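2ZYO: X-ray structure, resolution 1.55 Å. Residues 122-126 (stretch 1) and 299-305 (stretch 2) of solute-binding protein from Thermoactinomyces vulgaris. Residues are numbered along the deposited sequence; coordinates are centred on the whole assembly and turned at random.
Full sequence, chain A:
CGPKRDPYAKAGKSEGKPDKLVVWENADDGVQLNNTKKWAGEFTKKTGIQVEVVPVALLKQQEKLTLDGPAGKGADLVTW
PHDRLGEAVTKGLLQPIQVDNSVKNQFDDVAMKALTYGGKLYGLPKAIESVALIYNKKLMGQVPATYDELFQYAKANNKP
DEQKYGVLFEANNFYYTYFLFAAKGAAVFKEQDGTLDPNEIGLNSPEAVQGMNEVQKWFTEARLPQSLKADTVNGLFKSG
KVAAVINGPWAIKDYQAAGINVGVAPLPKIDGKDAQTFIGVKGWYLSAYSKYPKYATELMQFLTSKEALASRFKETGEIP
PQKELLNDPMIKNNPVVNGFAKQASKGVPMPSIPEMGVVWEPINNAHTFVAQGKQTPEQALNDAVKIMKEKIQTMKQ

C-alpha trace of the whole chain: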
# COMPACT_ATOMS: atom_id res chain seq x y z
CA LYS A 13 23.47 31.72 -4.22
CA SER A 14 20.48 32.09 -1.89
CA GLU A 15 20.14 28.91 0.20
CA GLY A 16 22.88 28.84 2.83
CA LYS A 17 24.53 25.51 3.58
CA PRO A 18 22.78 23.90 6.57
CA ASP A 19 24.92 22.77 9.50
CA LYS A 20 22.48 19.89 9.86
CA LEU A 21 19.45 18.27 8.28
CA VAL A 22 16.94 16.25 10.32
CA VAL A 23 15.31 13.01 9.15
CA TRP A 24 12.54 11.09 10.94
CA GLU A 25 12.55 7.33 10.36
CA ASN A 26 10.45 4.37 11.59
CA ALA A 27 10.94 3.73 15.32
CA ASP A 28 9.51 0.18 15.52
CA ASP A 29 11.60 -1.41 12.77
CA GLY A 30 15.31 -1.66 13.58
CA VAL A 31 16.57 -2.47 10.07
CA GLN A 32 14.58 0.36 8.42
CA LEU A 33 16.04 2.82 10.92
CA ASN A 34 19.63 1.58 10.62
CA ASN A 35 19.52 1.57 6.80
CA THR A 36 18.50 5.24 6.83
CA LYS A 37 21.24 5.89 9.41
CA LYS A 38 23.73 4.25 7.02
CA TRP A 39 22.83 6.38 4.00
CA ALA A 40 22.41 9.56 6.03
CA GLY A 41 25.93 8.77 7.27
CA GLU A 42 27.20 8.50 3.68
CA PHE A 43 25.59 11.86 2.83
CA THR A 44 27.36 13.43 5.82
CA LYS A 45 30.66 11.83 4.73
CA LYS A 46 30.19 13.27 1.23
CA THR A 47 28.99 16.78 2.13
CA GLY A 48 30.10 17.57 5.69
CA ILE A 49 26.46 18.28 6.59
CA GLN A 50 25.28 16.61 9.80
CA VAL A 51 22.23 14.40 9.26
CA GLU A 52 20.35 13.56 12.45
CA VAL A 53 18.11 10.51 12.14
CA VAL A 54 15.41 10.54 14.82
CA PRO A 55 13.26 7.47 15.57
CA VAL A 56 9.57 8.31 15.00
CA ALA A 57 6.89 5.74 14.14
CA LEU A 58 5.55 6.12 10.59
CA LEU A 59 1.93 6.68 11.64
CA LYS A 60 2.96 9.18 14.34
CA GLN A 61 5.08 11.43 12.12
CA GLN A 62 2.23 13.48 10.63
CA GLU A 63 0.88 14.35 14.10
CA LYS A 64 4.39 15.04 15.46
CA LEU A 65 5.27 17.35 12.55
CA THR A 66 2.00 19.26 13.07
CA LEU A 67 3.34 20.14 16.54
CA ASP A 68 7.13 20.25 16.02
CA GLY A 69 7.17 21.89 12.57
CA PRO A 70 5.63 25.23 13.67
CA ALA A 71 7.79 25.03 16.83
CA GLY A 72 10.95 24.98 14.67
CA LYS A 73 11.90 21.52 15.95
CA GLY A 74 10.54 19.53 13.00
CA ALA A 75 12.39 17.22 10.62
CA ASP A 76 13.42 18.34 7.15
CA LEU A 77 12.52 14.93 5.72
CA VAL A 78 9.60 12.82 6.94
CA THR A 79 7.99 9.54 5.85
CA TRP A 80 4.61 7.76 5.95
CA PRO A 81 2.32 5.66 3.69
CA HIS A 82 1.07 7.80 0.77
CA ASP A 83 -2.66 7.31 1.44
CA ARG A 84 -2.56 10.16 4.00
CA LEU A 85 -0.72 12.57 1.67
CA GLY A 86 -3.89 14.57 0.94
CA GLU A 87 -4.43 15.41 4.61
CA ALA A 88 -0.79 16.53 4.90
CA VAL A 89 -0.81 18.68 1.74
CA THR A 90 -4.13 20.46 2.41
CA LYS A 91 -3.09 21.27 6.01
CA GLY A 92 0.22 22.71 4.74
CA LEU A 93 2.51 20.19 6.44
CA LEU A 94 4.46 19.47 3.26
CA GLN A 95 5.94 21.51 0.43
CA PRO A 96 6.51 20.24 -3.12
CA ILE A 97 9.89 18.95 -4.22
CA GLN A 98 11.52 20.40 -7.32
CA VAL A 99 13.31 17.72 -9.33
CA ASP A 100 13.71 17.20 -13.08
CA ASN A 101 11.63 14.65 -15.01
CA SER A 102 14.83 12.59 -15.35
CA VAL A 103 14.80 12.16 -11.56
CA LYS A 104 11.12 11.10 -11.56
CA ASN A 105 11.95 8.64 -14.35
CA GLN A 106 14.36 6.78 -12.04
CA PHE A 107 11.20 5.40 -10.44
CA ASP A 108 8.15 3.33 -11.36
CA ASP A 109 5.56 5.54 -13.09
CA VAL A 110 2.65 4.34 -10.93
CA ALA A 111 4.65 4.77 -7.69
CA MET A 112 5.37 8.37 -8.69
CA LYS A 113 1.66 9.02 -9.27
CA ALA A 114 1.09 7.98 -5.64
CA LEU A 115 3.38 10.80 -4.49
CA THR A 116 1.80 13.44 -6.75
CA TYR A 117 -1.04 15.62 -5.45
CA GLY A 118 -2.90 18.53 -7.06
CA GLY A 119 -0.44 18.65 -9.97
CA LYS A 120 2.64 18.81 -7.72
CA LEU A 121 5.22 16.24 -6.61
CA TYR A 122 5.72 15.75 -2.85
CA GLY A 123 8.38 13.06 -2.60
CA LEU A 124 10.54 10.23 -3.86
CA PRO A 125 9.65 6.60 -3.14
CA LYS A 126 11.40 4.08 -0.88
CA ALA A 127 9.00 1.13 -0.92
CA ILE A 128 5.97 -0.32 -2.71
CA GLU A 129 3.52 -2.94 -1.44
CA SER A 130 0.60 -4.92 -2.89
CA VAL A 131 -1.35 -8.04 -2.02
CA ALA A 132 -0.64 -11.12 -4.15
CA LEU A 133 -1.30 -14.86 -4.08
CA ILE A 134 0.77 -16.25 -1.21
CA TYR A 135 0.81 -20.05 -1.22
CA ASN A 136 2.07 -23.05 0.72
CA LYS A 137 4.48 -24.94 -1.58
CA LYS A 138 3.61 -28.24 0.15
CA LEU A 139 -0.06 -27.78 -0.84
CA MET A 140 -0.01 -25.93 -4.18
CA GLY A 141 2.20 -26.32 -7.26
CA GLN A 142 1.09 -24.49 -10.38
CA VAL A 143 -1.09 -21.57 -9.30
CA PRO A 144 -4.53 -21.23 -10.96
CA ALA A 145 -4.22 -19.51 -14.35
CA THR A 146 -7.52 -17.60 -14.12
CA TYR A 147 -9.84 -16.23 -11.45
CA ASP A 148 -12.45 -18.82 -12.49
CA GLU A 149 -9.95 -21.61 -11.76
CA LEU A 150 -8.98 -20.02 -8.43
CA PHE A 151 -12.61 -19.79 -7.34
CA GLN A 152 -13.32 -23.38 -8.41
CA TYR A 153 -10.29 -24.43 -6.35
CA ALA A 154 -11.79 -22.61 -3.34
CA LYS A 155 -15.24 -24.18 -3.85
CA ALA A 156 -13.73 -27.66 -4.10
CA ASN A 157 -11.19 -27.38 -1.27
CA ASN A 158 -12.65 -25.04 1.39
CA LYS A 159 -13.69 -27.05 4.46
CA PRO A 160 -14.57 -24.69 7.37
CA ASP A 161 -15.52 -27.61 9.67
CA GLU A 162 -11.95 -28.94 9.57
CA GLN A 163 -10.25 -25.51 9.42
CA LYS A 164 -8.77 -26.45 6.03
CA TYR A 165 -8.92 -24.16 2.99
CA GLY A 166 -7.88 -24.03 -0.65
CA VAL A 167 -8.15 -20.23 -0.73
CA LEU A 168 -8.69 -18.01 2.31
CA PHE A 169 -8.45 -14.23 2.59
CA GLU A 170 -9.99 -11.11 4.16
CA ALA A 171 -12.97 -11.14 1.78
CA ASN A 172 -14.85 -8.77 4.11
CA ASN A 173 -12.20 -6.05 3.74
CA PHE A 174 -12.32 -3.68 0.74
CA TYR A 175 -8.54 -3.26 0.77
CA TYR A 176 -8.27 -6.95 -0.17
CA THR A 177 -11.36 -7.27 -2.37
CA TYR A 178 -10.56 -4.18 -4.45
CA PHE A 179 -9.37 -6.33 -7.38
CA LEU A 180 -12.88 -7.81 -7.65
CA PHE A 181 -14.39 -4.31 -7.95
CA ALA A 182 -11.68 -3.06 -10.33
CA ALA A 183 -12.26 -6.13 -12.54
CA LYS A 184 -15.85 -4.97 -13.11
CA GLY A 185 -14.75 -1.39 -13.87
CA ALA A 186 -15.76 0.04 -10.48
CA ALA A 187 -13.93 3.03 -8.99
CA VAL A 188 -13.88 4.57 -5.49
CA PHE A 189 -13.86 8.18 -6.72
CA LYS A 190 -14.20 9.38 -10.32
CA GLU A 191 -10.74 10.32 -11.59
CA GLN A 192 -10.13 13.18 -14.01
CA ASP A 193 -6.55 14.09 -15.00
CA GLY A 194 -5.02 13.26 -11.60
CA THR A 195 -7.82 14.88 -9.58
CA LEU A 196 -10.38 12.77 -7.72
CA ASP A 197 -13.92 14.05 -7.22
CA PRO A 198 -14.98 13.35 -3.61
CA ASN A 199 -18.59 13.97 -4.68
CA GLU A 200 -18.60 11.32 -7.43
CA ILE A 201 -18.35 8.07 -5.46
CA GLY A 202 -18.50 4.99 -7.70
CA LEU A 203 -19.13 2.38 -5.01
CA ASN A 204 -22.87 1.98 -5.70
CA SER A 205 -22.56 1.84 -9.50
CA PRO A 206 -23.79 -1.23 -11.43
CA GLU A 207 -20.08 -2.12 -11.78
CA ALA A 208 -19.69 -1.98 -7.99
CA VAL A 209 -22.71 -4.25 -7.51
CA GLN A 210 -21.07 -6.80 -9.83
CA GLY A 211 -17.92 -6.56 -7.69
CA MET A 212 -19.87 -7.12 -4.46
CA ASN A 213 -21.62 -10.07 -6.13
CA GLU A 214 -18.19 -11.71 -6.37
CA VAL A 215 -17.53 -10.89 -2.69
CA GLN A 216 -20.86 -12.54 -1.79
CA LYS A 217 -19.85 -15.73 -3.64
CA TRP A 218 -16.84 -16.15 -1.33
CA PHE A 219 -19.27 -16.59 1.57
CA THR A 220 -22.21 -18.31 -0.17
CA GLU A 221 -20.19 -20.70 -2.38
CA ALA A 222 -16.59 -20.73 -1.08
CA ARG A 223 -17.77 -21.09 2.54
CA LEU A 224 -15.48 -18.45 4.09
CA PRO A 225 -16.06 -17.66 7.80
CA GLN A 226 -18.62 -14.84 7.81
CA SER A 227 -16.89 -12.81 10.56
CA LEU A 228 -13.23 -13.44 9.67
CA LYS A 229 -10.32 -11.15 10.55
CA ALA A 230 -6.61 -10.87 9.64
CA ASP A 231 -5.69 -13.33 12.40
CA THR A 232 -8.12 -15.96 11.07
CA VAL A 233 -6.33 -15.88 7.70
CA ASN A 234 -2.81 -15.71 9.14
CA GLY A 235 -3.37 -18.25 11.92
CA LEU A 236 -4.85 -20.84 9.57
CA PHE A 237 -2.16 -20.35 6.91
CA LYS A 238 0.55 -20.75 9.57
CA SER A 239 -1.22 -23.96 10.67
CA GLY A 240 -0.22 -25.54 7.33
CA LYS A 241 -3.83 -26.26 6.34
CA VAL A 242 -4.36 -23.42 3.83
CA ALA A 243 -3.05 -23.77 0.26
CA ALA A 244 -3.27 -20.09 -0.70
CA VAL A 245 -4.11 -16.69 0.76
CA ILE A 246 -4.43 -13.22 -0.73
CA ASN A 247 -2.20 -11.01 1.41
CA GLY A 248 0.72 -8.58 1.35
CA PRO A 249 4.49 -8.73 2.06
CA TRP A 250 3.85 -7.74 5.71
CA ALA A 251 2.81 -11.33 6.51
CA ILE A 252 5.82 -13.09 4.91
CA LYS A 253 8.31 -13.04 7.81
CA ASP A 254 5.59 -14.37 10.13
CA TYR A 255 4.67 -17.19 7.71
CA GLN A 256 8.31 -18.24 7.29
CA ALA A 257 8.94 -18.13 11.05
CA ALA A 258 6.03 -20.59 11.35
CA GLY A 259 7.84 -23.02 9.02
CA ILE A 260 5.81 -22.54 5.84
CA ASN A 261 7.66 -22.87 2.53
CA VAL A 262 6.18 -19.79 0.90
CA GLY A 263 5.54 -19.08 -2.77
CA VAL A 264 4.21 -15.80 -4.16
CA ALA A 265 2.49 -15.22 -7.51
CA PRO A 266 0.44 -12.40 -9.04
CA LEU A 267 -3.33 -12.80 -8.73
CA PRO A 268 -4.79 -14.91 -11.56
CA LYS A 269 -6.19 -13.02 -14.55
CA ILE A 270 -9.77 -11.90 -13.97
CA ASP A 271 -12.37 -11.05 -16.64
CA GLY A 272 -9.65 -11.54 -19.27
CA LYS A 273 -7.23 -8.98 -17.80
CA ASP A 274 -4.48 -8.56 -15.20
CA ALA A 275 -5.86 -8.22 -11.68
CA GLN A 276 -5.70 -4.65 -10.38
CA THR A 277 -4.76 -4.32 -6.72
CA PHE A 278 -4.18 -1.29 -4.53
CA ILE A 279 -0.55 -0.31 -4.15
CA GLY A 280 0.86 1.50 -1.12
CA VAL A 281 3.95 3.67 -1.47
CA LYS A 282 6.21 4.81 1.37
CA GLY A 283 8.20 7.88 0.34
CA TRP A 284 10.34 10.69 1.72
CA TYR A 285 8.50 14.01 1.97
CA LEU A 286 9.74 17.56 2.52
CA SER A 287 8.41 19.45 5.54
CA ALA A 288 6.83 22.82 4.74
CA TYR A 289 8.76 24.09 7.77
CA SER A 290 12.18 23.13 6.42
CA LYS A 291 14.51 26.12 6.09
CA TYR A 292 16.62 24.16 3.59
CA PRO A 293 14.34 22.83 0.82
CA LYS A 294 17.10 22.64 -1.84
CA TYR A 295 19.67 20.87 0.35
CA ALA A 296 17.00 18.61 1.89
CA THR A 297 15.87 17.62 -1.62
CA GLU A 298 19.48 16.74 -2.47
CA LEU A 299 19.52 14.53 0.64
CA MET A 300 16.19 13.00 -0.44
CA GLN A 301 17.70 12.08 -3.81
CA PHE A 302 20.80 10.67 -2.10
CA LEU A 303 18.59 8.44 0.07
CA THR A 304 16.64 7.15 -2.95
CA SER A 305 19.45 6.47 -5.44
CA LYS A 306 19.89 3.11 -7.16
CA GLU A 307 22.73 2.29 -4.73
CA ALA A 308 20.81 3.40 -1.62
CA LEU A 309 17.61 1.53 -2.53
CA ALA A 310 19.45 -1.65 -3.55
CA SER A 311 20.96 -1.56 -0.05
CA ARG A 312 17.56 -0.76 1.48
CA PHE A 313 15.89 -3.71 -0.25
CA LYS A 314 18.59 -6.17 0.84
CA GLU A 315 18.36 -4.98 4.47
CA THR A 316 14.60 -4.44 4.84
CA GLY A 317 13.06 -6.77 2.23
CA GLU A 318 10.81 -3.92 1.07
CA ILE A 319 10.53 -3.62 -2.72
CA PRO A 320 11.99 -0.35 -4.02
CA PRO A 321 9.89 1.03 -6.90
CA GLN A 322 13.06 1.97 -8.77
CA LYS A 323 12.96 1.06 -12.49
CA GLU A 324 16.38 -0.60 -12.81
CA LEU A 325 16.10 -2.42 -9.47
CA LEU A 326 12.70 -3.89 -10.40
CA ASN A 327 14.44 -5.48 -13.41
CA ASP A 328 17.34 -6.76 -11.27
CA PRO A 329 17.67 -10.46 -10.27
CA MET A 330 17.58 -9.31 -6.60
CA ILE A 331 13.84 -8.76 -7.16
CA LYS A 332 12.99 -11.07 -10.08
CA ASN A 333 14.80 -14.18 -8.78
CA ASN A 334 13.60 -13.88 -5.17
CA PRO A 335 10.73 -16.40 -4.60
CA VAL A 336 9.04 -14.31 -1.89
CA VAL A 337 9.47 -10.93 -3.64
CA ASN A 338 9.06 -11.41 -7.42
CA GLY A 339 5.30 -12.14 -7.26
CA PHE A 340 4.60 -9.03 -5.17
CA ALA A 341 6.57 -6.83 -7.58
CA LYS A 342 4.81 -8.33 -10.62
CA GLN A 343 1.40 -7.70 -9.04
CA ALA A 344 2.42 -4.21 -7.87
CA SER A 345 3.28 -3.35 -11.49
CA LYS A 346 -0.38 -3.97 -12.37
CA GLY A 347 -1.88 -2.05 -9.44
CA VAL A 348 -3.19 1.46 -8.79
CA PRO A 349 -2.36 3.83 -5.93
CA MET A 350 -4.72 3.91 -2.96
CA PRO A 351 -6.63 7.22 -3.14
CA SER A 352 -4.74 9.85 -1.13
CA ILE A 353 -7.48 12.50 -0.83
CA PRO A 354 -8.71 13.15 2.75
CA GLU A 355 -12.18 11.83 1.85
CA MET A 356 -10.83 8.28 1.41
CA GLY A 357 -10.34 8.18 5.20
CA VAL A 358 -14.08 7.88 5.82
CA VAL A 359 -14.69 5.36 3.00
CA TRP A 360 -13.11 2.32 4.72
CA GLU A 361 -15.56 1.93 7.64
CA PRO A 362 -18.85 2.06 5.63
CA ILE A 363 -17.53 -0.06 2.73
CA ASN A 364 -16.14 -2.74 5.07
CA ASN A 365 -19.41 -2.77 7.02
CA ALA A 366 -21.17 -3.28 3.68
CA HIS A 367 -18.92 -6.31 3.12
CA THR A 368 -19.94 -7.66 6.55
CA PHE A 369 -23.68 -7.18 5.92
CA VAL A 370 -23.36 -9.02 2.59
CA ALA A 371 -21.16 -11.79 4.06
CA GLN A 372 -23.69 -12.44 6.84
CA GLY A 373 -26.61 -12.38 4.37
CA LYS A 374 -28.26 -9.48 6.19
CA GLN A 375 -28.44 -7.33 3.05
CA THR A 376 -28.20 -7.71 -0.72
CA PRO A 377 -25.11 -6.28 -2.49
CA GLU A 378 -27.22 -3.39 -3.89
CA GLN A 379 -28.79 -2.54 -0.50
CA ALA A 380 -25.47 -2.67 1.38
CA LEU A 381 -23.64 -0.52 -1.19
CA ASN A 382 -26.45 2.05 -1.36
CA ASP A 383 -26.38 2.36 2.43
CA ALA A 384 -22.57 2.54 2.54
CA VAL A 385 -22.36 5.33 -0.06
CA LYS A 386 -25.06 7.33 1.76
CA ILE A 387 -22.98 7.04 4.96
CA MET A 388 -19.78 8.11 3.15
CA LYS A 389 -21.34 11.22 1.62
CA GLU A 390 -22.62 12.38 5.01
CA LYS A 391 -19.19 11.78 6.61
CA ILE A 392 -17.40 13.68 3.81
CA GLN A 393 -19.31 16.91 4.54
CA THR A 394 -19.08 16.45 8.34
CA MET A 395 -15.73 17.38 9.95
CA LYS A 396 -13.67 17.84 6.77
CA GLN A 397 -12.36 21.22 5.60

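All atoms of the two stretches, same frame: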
# COMPACT_ATOMS: atom_id res chain seq x y z
N TYR A 122 5.41 15.57 -4.28
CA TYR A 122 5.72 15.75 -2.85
C TYR A 122 6.80 14.84 -2.28
O TYR A 122 7.18 14.98 -1.12
CB TYR A 122 4.43 15.68 -2.02
CG TYR A 122 3.60 16.91 -2.22
CD1 TYR A 122 3.82 18.04 -1.44
CD2 TYR A 122 2.64 16.97 -3.23
CE1 TYR A 122 3.08 19.20 -1.64
CE2 TYR A 122 1.89 18.12 -3.44
CZ TYR A 122 2.12 19.23 -2.64
OH TYR A 122 1.38 20.37 -2.84
N GLY A 123 7.31 13.92 -3.09
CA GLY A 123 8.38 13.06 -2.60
C GLY A 123 8.94 12.07 -3.59
O GLY A 123 8.50 11.99 -4.73
N LEU A 124 9.93 11.32 -3.11
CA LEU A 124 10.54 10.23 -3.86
C LEU A 124 10.34 8.93 -3.09
O LEU A 124 10.39 8.92 -1.86
CB LEU A 124 12.03 10.52 -4.11
CG LEU A 124 12.35 11.75 -4.98
CD1 LEU A 124 13.85 11.95 -5.09
CD2 LEU A 124 11.70 11.67 -6.36
N PRO A 125 10.07 7.83 -3.81
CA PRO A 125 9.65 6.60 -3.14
C PRO A 125 10.78 5.73 -2.60
O PRO A 125 11.88 5.70 -3.17
CB PRO A 125 8.90 5.86 -4.24
CG PRO A 125 9.59 6.26 -5.50
CD PRO A 125 10.12 7.66 -5.28
N LYS A 126 10.47 5.01 -1.52
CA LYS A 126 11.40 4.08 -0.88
C LYS A 126 10.91 2.64 -1.04
O LYS A 126 11.71 1.73 -1.22
CB LYS A 126 11.50 4.38 0.62
CG LYS A 126 11.93 5.79 0.97
CD LYS A 126 11.45 6.20 2.37
CE LYS A 126 12.18 5.43 3.47
NZ LYS A 126 11.79 5.93 4.82
N LEU A 299 19.46 15.67 -0.28
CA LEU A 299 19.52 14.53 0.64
C LEU A 299 18.48 13.47 0.25
O LEU A 299 18.79 12.27 0.22
CB LEU A 299 19.33 14.98 2.09
CG LEU A 299 19.16 13.90 3.17
CD1 LEU A 299 20.37 12.97 3.29
CD2 LEU A 299 18.86 14.56 4.50
N MET A 300 17.26 13.91 -0.05
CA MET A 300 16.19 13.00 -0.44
C MET A 300 16.58 12.15 -1.65
O MET A 300 16.29 10.95 -1.69
CB MET A 300 14.91 13.77 -0.74
CG MET A 300 13.72 12.86 -1.00
SD MET A 300 12.25 13.71 -1.61
CE MET A 300 11.74 14.62 -0.15
N GLN A 301 17.21 12.78 -2.63
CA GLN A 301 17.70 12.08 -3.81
C GLN A 301 18.81 11.09 -3.45
O GLN A 301 18.86 9.97 -3.96
CB GLN A 301 18.20 13.06 -4.87
CG GLN A 301 17.09 13.84 -5.55
CD GLN A 301 17.62 14.97 -6.40
OE1 GLN A 301 18.00 14.76 -7.55
NE2 GLN A 301 17.63 16.17 -5.84
N PHE A 302 19.70 11.52 -2.55
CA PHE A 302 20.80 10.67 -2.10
C PHE A 302 20.28 9.40 -1.42
O PHE A 302 20.83 8.32 -1.59
CB PHE A 302 21.75 11.44 -1.17
CG PHE A 302 23.02 10.71 -0.87
CD1 PHE A 302 24.14 10.87 -1.68
CD2 PHE A 302 23.11 9.87 0.24
CE1 PHE A 302 25.33 10.19 -1.40
CE2 PHE A 302 24.29 9.18 0.52
CZ PHE A 302 25.40 9.35 -0.30
N LEU A 303 19.19 9.55 -0.66
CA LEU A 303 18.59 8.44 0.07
C LEU A 303 17.77 7.50 -0.81
O LEU A 303 17.39 6.41 -0.37
CB LEU A 303 17.71 8.96 1.22
CG LEU A 303 18.36 9.77 2.34
CD1 LEU A 303 17.29 10.31 3.27
CD2 LEU A 303 19.39 8.95 3.12
N THR A 304 17.50 7.92 -2.04
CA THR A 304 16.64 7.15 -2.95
C THR A 304 17.34 6.77 -4.26
O THR A 304 16.68 6.42 -5.25
CB THR A 304 15.32 7.89 -3.27
OG1 THR A 304 15.61 9.18 -3.83
CG2 THR A 304 14.49 8.08 -2.00
N SER A 305 18.67 6.84 -4.27
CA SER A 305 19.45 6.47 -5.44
C SER A 305 19.38 4.97 -5.68
O SER A 305 18.95 4.21 -4.80
CB SER A 305 20.91 6.89 -5.25
OG SER A 305 21.53 6.06 -4.28

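Stretch 1 leads from Tyr122, in a loop, into a strand that includes Leu124 to Lys126 and continues later in the chain; stretch 2 carries the last part of a helix, then Thr304 and Ser305 in a loop. Within stretch 2, Leu303 N donates to Leu299 O (2.9 Å) in the helical i to i-4 pattern, and Thr304 N reaches back only three residues, to Gln301 O (3.1 Å). No hydrogen bond joins the two stretches, so the contact, which buries 252 Å² summed over both sides, rests on van der Waals packing. Leu124 is its centre: its CA-to-CB bond points toward stretch 2, and its atoms contact Met300 and Gln301 of the helix and Thr304 in the loop that follows. Leu124 CG lies 3.9 Å from Met300 SD, an apolar pairing, and the same sulfur sits 3.7 Å from Leu124 N and 4.0 Å from Gly123 CA. Leu124 CD1 packs 3.8 Å from Gln301 CG, the aliphatic part of a side chain whose CA-to-CB bond points away, and 3.5 Å from Thr304 OG1. Thr304 OG1 donates to Met300 O (2.9 Å), so the polarity of this hydroxyl is satisfied within its own stretch even as it meets a methyl group. Thr304 CG2 approaches Pro125 O at 3.7 Å; this carbonyl, buried by the contact, has no hydrogen-bonding partner in the model.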